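Local structure of Tle cognate immunity protein 4 C-terminal domain-containing protein (4R1D) at residues H9-F14 with A22-G27; M67-I72 with K91-D96; S143-C148 with A155-Q160. The protein acts as the immunity protein Tli4, which binds the type VI secretion lipase effector Tle4 and probably protects the producing cell by inhibiting it. One frame throughout, in Å; residues are numbered along the deposited sequence.

Contact 1. Residues H9-F14 with A22-G27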
loop_
_atom_site.group_PDB
_atom_site.type_symbol
_atom_site.label_atom_id
_atom_site.label_comp_id
_atom_site.label_asym_id
_atom_site.label_seq_id
_atom_site.Cartn_x
_atom_site.Cartn_y
_atom_site.Cartn_z
ATOM N N HIS B 9 -19.119 -24.261 -10.036
ATOM C CA HIS B 9 -19.352 -23.208 -9.061
ATOM C C HIS B 9 -19.984 -21.993 -9.737
ATOM O O HIS B 9 -19.674 -21.682 -10.885
ATOM C CB HIS B 9 -18.026 -22.762 -8.423
ATOM C CG HIS B 9 -17.346 -23.824 -7.618
ATOM N ND1 HIS B 9 -17.563 -23.985 -6.267
ATOM C CD2 HIS B 9 -16.435 -24.761 -7.967
ATOM C CE1 HIS B 9 -16.830 -24.989 -5.821
ATOM N NE2 HIS B 9 -16.132 -25.475 -6.832
ATOM N N CYS B 10 -20.865 -21.311 -9.016
ATOM C CA CYS B 10 -21.426 -20.046 -9.483
ATOM C C CYS B 10 -20.677 -18.904 -8.824
ATOM O O CYS B 10 -20.597 -18.844 -7.600
ATOM C CB CYS B 10 -22.876 -19.905 -9.069
ATOM S SG CYS B 10 -23.986 -21.173 -9.678
ATOM N N PHE B 11 -20.136 -18.003 -9.638
ATOM C CA PHE B 11 -19.530 -16.775 -9.135
ATOM C C PHE B 11 -20.092 -15.613 -9.957
ATOM O O PHE B 11 -19.931 -15.572 -11.177
ATOM C CB PHE B 11 -18.002 -16.819 -9.254
ATOM C CG PHE B 11 -17.353 -17.935 -8.474
ATOM C CD1 PHE B 11 -17.521 -18.036 -7.097
ATOM C CD2 PHE B 11 -16.552 -18.866 -9.119
ATOM C CE1 PHE B 11 -16.914 -19.066 -6.378
ATOM C CE2 PHE B 11 -15.938 -19.898 -8.413
ATOM C CZ PHE B 11 -16.118 -19.996 -7.040
ATOM N N GLY B 12 -20.793 -14.696 -9.308
ATOM C CA GLY B 12 -21.368 -13.570 -10.033
ATOM C C GLY B 12 -22.298 -14.076 -11.122
ATOM O O GLY B 12 -23.214 -14.857 -10.836
ATOM N N ARG B 13 -22.060 -13.656 -12.366
ATOM C CA ARG B 13 -22.912 -14.065 -13.487
ATOM C C ARG B 13 -22.408 -15.335 -14.149
ATOM O O ARG B 13 -23.006 -15.808 -15.117
ATOM C CB ARG B 13 -22.990 -12.956 -14.557
ATOM C CG ARG B 13 -23.410 -11.587 -14.032
ATOM C CD ARG B 13 -24.923 -11.452 -13.837
ATOM N NE ARG B 13 -25.272 -10.283 -13.023
ATOM C CZ ARG B 13 -26.517 -9.870 -12.792
ATOM N NH1 ARG B 13 -27.542 -10.520 -13.338
ATOM N NH2 ARG B 13 -26.744 -8.810 -12.024
ATOM N N PHE B 14 -21.319 -15.893 -13.626
ATOM C CA PHE B 14 -20.593 -16.941 -14.339
ATOM C C PHE B 14 -20.557 -18.296 -13.639
ATOM O O PHE B 14 -20.845 -18.401 -12.452
ATOM C CB PHE B 14 -19.167 -16.461 -14.668
ATOM C CG PHE B 14 -19.138 -15.399 -15.737
ATOM C CD1 PHE B 14 -18.843 -15.731 -17.053
ATOM C CD2 PHE B 14 -19.461 -14.086 -15.433
ATOM C CE1 PHE B 14 -18.849 -14.771 -18.041
ATOM C CE2 PHE B 14 -19.471 -13.113 -16.425
ATOM C CZ PHE B 14 -19.166 -13.457 -17.725
ATOM N N ALA B 22 -10.155 -28.517 -4.421
ATOM C CA ALA B 22 -9.738 -27.116 -4.536
ATOM C C ALA B 22 -10.132 -26.352 -3.278
ATOM O O ALA B 22 -11.240 -26.523 -2.762
ATOM C CB ALA B 22 -10.368 -26.477 -5.763
ATOM N N VAL B 23 -9.215 -25.519 -2.787
ATOM C CA VAL B 23 -9.466 -24.663 -1.634
ATOM C C VAL B 23 -9.773 -23.266 -2.164
ATOM O O VAL B 23 -8.918 -22.640 -2.794
ATOM C CB VAL B 23 -8.236 -24.596 -0.714
ATOM C CG1 VAL B 23 -8.515 -23.704 0.493
ATOM C CG2 VAL B 23 -7.820 -26.004 -0.281
ATOM N N ILE B 24 -10.983 -22.789 -1.893
ATOM C CA ILE B 24 -11.550 -21.615 -2.569
ATOM C C ILE B 24 -11.848 -20.482 -1.586
ATOM O O ILE B 24 -12.474 -20.693 -0.549
ATOM C CB ILE B 24 -12.868 -21.995 -3.285
ATOM C CG1 ILE B 24 -12.624 -23.126 -4.286
ATOM C CG2 ILE B 24 -13.498 -20.783 -3.974
ATOM C CD1 ILE B 24 -13.902 -23.835 -4.732
ATOM N N ASN B 25 -11.387 -19.280 -1.915
ATOM C CA ASN B 25 -11.722 -18.084 -1.161
ATOM C C ASN B 25 -12.296 -17.049 -2.125
ATOM O O ASN B 25 -11.660 -16.721 -3.119
ATOM C CB ASN B 25 -10.476 -17.518 -0.479
ATOM C CG ASN B 25 -10.075 -18.316 0.738
ATOM O OD1 ASN B 25 -10.600 -18.099 1.825
ATOM N ND2 ASN B 25 -9.156 -19.263 0.556
ATOM N N ALA B 26 -13.494 -16.554 -1.831
ATOM C CA ALA B 26 -14.192 -15.656 -2.746
ATOM C C ALA B 26 -14.596 -14.350 -2.088
ATOM O O ALA B 26 -14.892 -14.298 -0.889
ATOM C CB ALA B 26 -15.412 -16.329 -3.326
ATOM N N GLY B 27 -14.646 -13.304 -2.902
ATOM C CA GLY B 27 -15.156 -12.018 -2.479
ATOM C C GLY B 27 -16.049 -11.434 -3.558
ATOM O O GLY B 27 -15.808 -11.652 -4.752
#
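Phe11, whose ring packs on Ile24 and Ala26 of the facing strand, is fixed at its backbone by two bonds to Phe14: Phe14 N donates to Phe11 O at 2.8 Å and Phe11 N to Phe14 O at 2.9 Å. Together they close a type II' turn, with Gly12 at its first corner in the positive-phi conformation this turn requires. Across the contact no hydrogen bond forms, and the junction is made by side chains. Ile24 divides its two branches between the two rings. Its CG1 arm, lying beside the backbone N (chi1 -58°) and extended beyond, carries CD1 to His9, 3.3 Å from CE1 and 3.5 Å from NE2; the side chains come from opposite directions, and the spacing is shorter than usual, so its exact value is doubtful. The other branch, CG2, lies 4.1 Å from CZ at the end of the Phe11 ring. Ala26, two residues further along the strand, brings its methyl CB to 4.4 Å from Phe11 CE1, so the phenyl ring spans two successive inward-pointing residues of strand 23-27. Val166 on strand 162-169 touches both Phe11 and Ile24, while Leu18 touches His9 and Ile24. The axes of 9-11 and 23-27 pass 10.0 Å apart at 26°, spacing and twist typical of two beta-sheets packed face to face, here with a beta-hairpin of strands 7-11 and 14-18, closed by the two-residue turn, laid on the layer that contains 23-30.

Contact 2. Residues M67-I72 with K91-D96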
loop_
_atom_site.group_PDB
_atom_site.type_symbol
_atom_site.label_atom_id
_atom_site.label_comp_id
_atom_site.label_asym_id
_atom_site.label_seq_id
_atom_site.Cartn_x
_atom_site.Cartn_y
_atom_site.Cartn_z
ATOM N N MET B 67 -21.209 11.743 15.550
ATOM C CA MET B 67 -20.787 11.003 14.370
ATOM C C MET B 67 -21.919 10.163 13.801
ATOM O O MET B 67 -21.935 9.865 12.609
ATOM C CB MET B 67 -19.562 10.122 14.669
ATOM C CG MET B 67 -18.263 10.902 14.776
ATOM S SD MET B 67 -17.789 11.628 13.209
ATOM C CE MET B 67 -17.293 10.159 12.290
ATOM N N PHE B 68 -22.877 9.787 14.647
ATOM C CA PHE B 68 -24.018 9.016 14.169
ATOM C C PHE B 68 -25.099 9.931 13.608
ATOM O O PHE B 68 -25.540 10.863 14.273
ATOM C CB PHE B 68 -24.602 8.140 15.275
ATOM C CG PHE B 68 -25.675 7.206 14.792
ATOM C CD1 PHE B 68 -25.346 6.106 14.015
ATOM C CD2 PHE B 68 -27.008 7.420 15.118
ATOM C CE1 PHE B 68 -26.325 5.238 13.563
ATOM C CE2 PHE B 68 -27.994 6.548 14.666
ATOM C CZ PHE B 68 -27.649 5.459 13.892
ATOM N N LEU B 69 -25.525 9.658 12.384
ATOM C CA LEU B 69 -26.555 10.468 11.746
ATOM C C LEU B 69 -27.946 9.841 11.862
ATOM O O LEU B 69 -28.870 10.475 12.365
ATOM C CB LEU B 69 -26.181 10.741 10.295
ATOM C CG LEU B 69 -24.836 11.482 10.296
ATOM C CD1 LEU B 69 -24.202 11.492 8.933
ATOM C CD2 LEU B 69 -25.002 12.910 10.837
ATOM N N ARG B 70 -28.097 8.599 11.416
ATOM C CA ARG B 70 -29.398 7.944 11.496
ATOM C C ARG B 70 -29.340 6.462 11.191
ATOM O O ARG B 70 -28.427 5.981 10.518
ATOM C CB ARG B 70 -30.420 8.621 10.566
ATOM C CG ARG B 70 -29.958 8.815 9.126
ATOM C CD ARG B 70 -30.935 9.699 8.340
ATOM N NE ARG B 70 -30.251 10.483 7.309
ATOM C CZ ARG B 70 -29.595 11.618 7.543
ATOM N NH1 ARG B 70 -29.537 12.110 8.776
ATOM N NH2 ARG B 70 -28.994 12.264 6.554
ATOM N N LYS B 71 -30.325 5.741 11.709
ATOM C CA LYS B 71 -30.554 4.368 11.311
ATOM C C LYS B 71 -31.687 4.354 10.297
ATOM O O LYS B 71 -32.769 4.888 10.557
ATOM C CB LYS B 71 -30.908 3.520 12.524
ATOM C CG LYS B 71 -31.039 2.041 12.224
ATOM C CD LYS B 71 -31.352 1.271 13.494
ATOM C CE LYS B 71 -31.597 -0.195 13.208
ATOM N NZ LYS B 71 -32.009 -0.908 14.449
ATOM N N ILE B 72 -31.427 3.765 9.132
ATOM C CA ILE B 72 -32.386 3.748 8.044
ATOM C C ILE B 72 -33.006 2.365 7.862
ATOM O O ILE B 72 -32.305 1.352 7.870
ATOM C CB ILE B 72 -31.733 4.216 6.719
ATOM C CG1 ILE B 72 -31.218 5.655 6.868
ATOM C CG2 ILE B 72 -32.718 4.117 5.562
ATOM C CD1 ILE B 72 -30.286 6.096 5.757
ATOM N N LYS B 91 -18.537 15.900 2.982
ATOM C CA LYS B 91 -19.207 15.575 1.722
ATOM C C LYS B 91 -19.645 14.120 1.588
ATOM O O LYS B 91 -20.409 13.778 0.675
ATOM C CB LYS B 91 -18.322 15.961 0.548
ATOM C CG LYS B 91 -17.827 17.394 0.661
ATOM C CD LYS B 91 -17.179 17.865 -0.623
ATOM C CE LYS B 91 -16.809 19.349 -0.541
ATOM N NZ LYS B 91 -15.499 19.586 0.138
ATOM N N THR B 92 -19.147 13.270 2.481
ATOM C CA THR B 92 -19.430 11.842 2.401
ATOM C C THR B 92 -19.785 11.242 3.748
ATOM O O THR B 92 -19.234 11.619 4.790
ATOM C CB THR B 92 -18.252 11.031 1.797
ATOM O OG1 THR B 92 -17.095 11.149 2.636
ATOM C CG2 THR B 92 -17.925 11.520 0.385
ATOM N N TYR B 93 -20.726 10.303 3.696
ATOM C CA TYR B 93 -21.119 9.491 4.830
ATOM C C TYR B 93 -20.515 8.107 4.670
ATOM O O TYR B 93 -20.070 7.725 3.587
ATOM C CB TYR B 93 -22.635 9.279 4.820
ATOM C CG TYR B 93 -23.492 10.525 4.879
ATOM C CD1 TYR B 93 -23.275 11.505 5.834
ATOM C CD2 TYR B 93 -24.538 10.701 3.989
ATOM C CE1 TYR B 93 -24.083 12.644 5.884
ATOM C CE2 TYR B 93 -25.341 11.821 4.032
ATOM C CZ TYR B 93 -25.110 12.787 4.980
ATOM O OH TYR B 93 -25.924 13.900 5.010
ATOM N N LEU B 94 -20.526 7.356 5.764
ATOM C CA LEU B 94 -20.371 5.919 5.715
ATOM C C LEU B 94 -21.767 5.354 5.884
ATOM O O LEU B 94 -22.475 5.712 6.837
ATOM C CB LEU B 94 -19.504 5.466 6.881
ATOM C CG LEU B 94 -19.059 4.006 6.911
ATOM C CD1 LEU B 94 -18.283 3.655 5.635
ATOM C CD2 LEU B 94 -18.214 3.774 8.157
ATOM N N LEU B 95 -22.176 4.500 4.952
ATOM C CA LEU B 95 -23.442 3.789 5.065
ATOM C C LEU B 95 -23.149 2.309 5.249
ATOM O O LEU B 95 -22.651 1.645 4.341
ATOM C CB LEU B 95 -24.302 4.015 3.827
ATOM C CG LEU B 95 -25.618 3.231 3.787
ATOM C CD1 LEU B 95 -26.461 3.553 5.012
ATOM C CD2 LEU B 95 -26.377 3.522 2.500
ATOM N N ASP B 96 -23.426 1.816 6.451
ATOM C CA ASP B 96 -23.174 0.421 6.809
ATOM C C ASP B 96 -24.491 -0.362 6.720
ATOM O O ASP B 96 -25.305 -0.307 7.646
ATOM C CB ASP B 96 -22.625 0.387 8.229
ATOM C CG ASP B 96 -22.049 -0.967 8.620
ATOM O OD1 ASP B 96 -21.974 -1.836 7.745
ATOM O OD2 ASP B 96 -21.665 -1.128 9.806
#
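Leu69 and Tyr93 sit on strands that are not direct neighbours: their CA atoms are 8.9 Å apart, and strand 79-84 runs between them, antiparallel to both. Strands 68-73, 79-84 and 92-100 follow one another antiparallel, with 68-73 at the edge within this chain, and 68-73 carries a classic beta bulge, in which Leu69 and Arg70 both face Leu82 of the middle strand. The contact therefore bridges over a strand, and the long side chain of Tyr93 supplies much of the reach. Its ring is met by Leu69, the two side chains crossing at about a right angle; the methyl CD1 of Leu69 approaches the ring obliquely at its CD1-CE1 bond, 3.2 Å from Tyr93 CD1 and 3.3 Å from CE1, shorter than a normal apolar contact, so the exact fit is doubtful. Trp84 and Leu82 of the intervening strand also touch Tyr93, which is buried. Arg70 comes in at the hydroxyl end. Its CG is placed between the backbone N and the carbonyl carbon (chi1 51°), and a bend at chi3 swings the guanidinium over to Tyr93, with the planes of the two groups 80° apart. Arg70 NH2 lies 3.8 Å from Tyr93 OH without bonding to it; the charge is engaged instead by Glu119, which forms a salt bridge with NE. At the start of the second strand, Lys91 and Thr92 bind Glu405 and Asp406 of the partner chain, Tle4. Within 67-72, the backbone N of Arg70 lies 3.8 Å above the plane of the Phe68 ring, offset toward its rim.

Contact 3. Residues S143-C148 with A155-Q160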
loop_
_atom_site.group_PDB
_atom_site.type_symbol
_atom_site.label_atom_id
_atom_site.label_comp_id
_atom_site.label_asym_id
_atom_site.label_seq_id
_atom_site.Cartn_x
_atom_site.Cartn_y
_atom_site.Cartn_z
ATOM N N SER B 143 -31.591 -20.742 -12.060
ATOM C CA SER B 143 -31.996 -20.562 -13.441
ATOM C C SER B 143 -32.534 -19.148 -13.669
ATOM O O SER B 143 -32.652 -18.702 -14.807
ATOM C CB SER B 143 -33.042 -21.611 -13.841
ATOM O OG SER B 143 -34.217 -21.467 -13.068
ATOM N N GLU B 144 -32.853 -18.446 -12.587
ATOM C CA GLU B 144 -33.245 -17.037 -12.663
ATOM C C GLU B 144 -32.002 -16.164 -12.890
ATOM O O GLU B 144 -30.922 -16.503 -12.423
ATOM C CB GLU B 144 -33.953 -16.616 -11.367
ATOM C CG GLU B 144 -34.106 -15.104 -11.173
ATOM C CD GLU B 144 -34.971 -14.719 -9.963
ATOM O OE1 GLU B 144 -34.986 -15.452 -8.954
ATOM O OE2 GLU B 144 -35.640 -13.669 -10.026
ATOM N N PRO B 145 -32.153 -15.049 -13.622
ATOM C CA PRO B 145 -31.034 -14.113 -13.813
ATOM C C PRO B 145 -30.595 -13.518 -12.482
ATOM O O PRO B 145 -31.430 -13.291 -11.601
ATOM C CB PRO B 145 -31.642 -13.008 -14.684
ATOM C CG PRO B 145 -32.801 -13.662 -15.385
ATOM C CD PRO B 145 -33.343 -14.665 -14.407
ATOM N N GLY B 146 -29.301 -13.256 -12.331
ATOM C CA GLY B 146 -28.823 -12.617 -11.117
ATOM C C GLY B 146 -27.353 -12.856 -10.835
ATOM O O GLY B 146 -26.713 -13.668 -11.503
ATOM N N PHE B 147 -26.846 -12.159 -9.819
ATOM C CA PHE B 147 -25.435 -12.170 -9.456
ATOM C C PHE B 147 -25.229 -13.033 -8.205
ATOM O O PHE B 147 -25.671 -12.677 -7.117
ATOM C CB PHE B 147 -24.997 -10.723 -9.206
ATOM C CG PHE B 147 -23.523 -10.559 -8.954
ATOM C CD1 PHE B 147 -22.636 -10.398 -10.009
ATOM C CD2 PHE B 147 -23.030 -10.541 -7.664
ATOM C CE1 PHE B 147 -21.277 -10.236 -9.769
ATOM C CE2 PHE B 147 -21.682 -10.385 -7.426
ATOM C CZ PHE B 147 -20.806 -10.234 -8.475
ATOM N N CYS B 148 -24.575 -14.178 -8.367
ATOM C CA CYS B 148 -24.415 -15.120 -7.269
ATOM C C CYS B 148 -23.320 -14.701 -6.309
ATOM O O CYS B 148 -22.238 -14.322 -6.732
ATOM C CB CYS B 148 -24.116 -16.523 -7.791
ATOM S SG CYS B 148 -25.562 -17.369 -8.522
ATOM N N ALA B 155 -31.076 -11.030 -7.460
ATOM C CA ALA B 155 -31.919 -11.351 -8.604
ATOM C C ALA B 155 -32.111 -10.146 -9.523
ATOM O O ALA B 155 -32.157 -9.005 -9.067
ATOM C CB ALA B 155 -33.276 -11.883 -8.130
ATOM N N GLY B 156 -32.218 -10.411 -10.820
ATOM C CA GLY B 156 -32.469 -9.364 -11.786
ATOM C C GLY B 156 -31.388 -9.293 -12.845
ATOM O O GLY B 156 -30.381 -10.005 -12.784
ATOM N N ASP B 157 -31.602 -8.441 -13.836
ATOM C CA ASP B 157 -30.622 -8.274 -14.896
ATOM C C ASP B 157 -30.504 -6.811 -15.283
ATOM O O ASP B 157 -30.107 -6.480 -16.400
ATOM C CB ASP B 157 -30.978 -9.134 -16.108
ATOM C CG ASP B 157 -32.398 -8.911 -16.583
ATOM O OD1 ASP B 157 -33.002 -7.888 -16.199
ATOM O OD2 ASP B 157 -32.909 -9.761 -17.344
ATOM N N SER B 158 -30.867 -5.939 -14.354
ATOM C CA SER B 158 -30.681 -4.511 -14.541
ATOM C C SER B 158 -29.230 -4.189 -14.236
ATOM O O SER B 158 -28.654 -4.727 -13.289
ATOM C CB SER B 158 -31.593 -3.719 -13.607
ATOM O OG SER B 158 -32.953 -4.030 -13.853
ATOM N N PHE B 159 -28.632 -3.314 -15.031
ATOM C CA PHE B 159 -27.221 -3.017 -14.836
ATOM C C PHE B 159 -26.925 -2.457 -13.448
ATOM O O PHE B 159 -27.661 -1.620 -12.931
ATOM C CB PHE B 159 -26.690 -2.056 -15.898
ATOM C CG PHE B 159 -25.241 -1.754 -15.725
ATOM C CD1 PHE B 159 -24.288 -2.662 -16.155
ATOM C CD2 PHE B 159 -24.827 -0.604 -15.075
ATOM C CE1 PHE B 159 -22.943 -2.416 -15.968
ATOM C CE2 PHE B 159 -23.481 -0.346 -14.883
ATOM C CZ PHE B 159 -22.536 -1.255 -15.333
ATOM N N GLN B 160 -25.836 -2.933 -12.850
ATOM C CA GLN B 160 -25.287 -2.358 -11.627
ATOM C C GLN B 160 -23.788 -2.628 -11.674
ATOM O O GLN B 160 -23.357 -3.564 -12.353
ATOM C CB GLN B 160 -25.890 -3.031 -10.396
ATOM C CG GLN B 160 -25.755 -4.537 -10.433
ATOM C CD GLN B 160 -26.405 -5.229 -9.249
ATOM O OE1 GLN B 160 -27.216 -4.641 -8.535
ATOM N NE2 GLN B 160 -26.040 -6.488 -9.033
#
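Glu144 reaches out from CB with CG anti to the backbone N (chi1 166°) and stays extended beyond, which delivers its carboxylate to the methyl group of Ala155. There CD lies 3.8 Å from Ala155 CB, and of the two oxygens OE2 comes nearer, at 3.5 Å from the same CB. The other oxygen, OE1, is hydrogen-bonded to Tyr153 OH and has a long, weak ion pair with Arg134, so the polar end is held by residues of the neighbouring strands while its flank rests on a methyl. Next along the chain, Pro145 O accepts Gly156 N at 3.1 Å with a nearly straight N-H...O angle of 165°; the donor stands well above the carbonyl plane, 53° out of it, and not on a lone pair. This bond lies at the open end of a beta-hairpin formed by strands 146-149 and 152-155. One step inward, Gly146 and Ala155 form an antiparallel non-hydrogen-bonded pair, their CA atoms 4.2 Å apart. Gly146 adopts backbone angles at which a side chain would collide with the preceding carbonyl, and the bare CA makes a CH...O contact with Gly156 O at 3.5 Å. That oxygen accepts a hydrogen bond from Arg13 NH1 as well. Pro145 CB rests against the chain as it leaves the hairpin, 3.8 Å from Gly156 O and 4.2 Å from Asp157 CB. Further along the loop, Gln160 sends its amide back toward Phe147; Gln160 NE2 comes only loosely near Phe147 CB, at 4.4 Å, its hydrogen bond going to Glu162 OE1.

Along the chain the three contacts follow in series, the first two in the N-terminal domain of the immunity-protein family and contact 3 in the C-terminal one. Contacts 1 and 3 are direct neighbours, their centres about 16 Å apart: Gly12 O probably accepts a hydrogen bond from Cys148 N at 2.9 Å, and Arg13 reaches the loop 155-160, so the turn of one hairpin is tied to the other and the two domains are joined. Contact 2 stands apart, its centre about 31 Å from that of contact 1 and about 28 Å from that of contact 3, in an outlying part flanked by helices 42-58 and 119-132. Each contact has residues reaching the partner chain, consistent with a broad interface on Tle4.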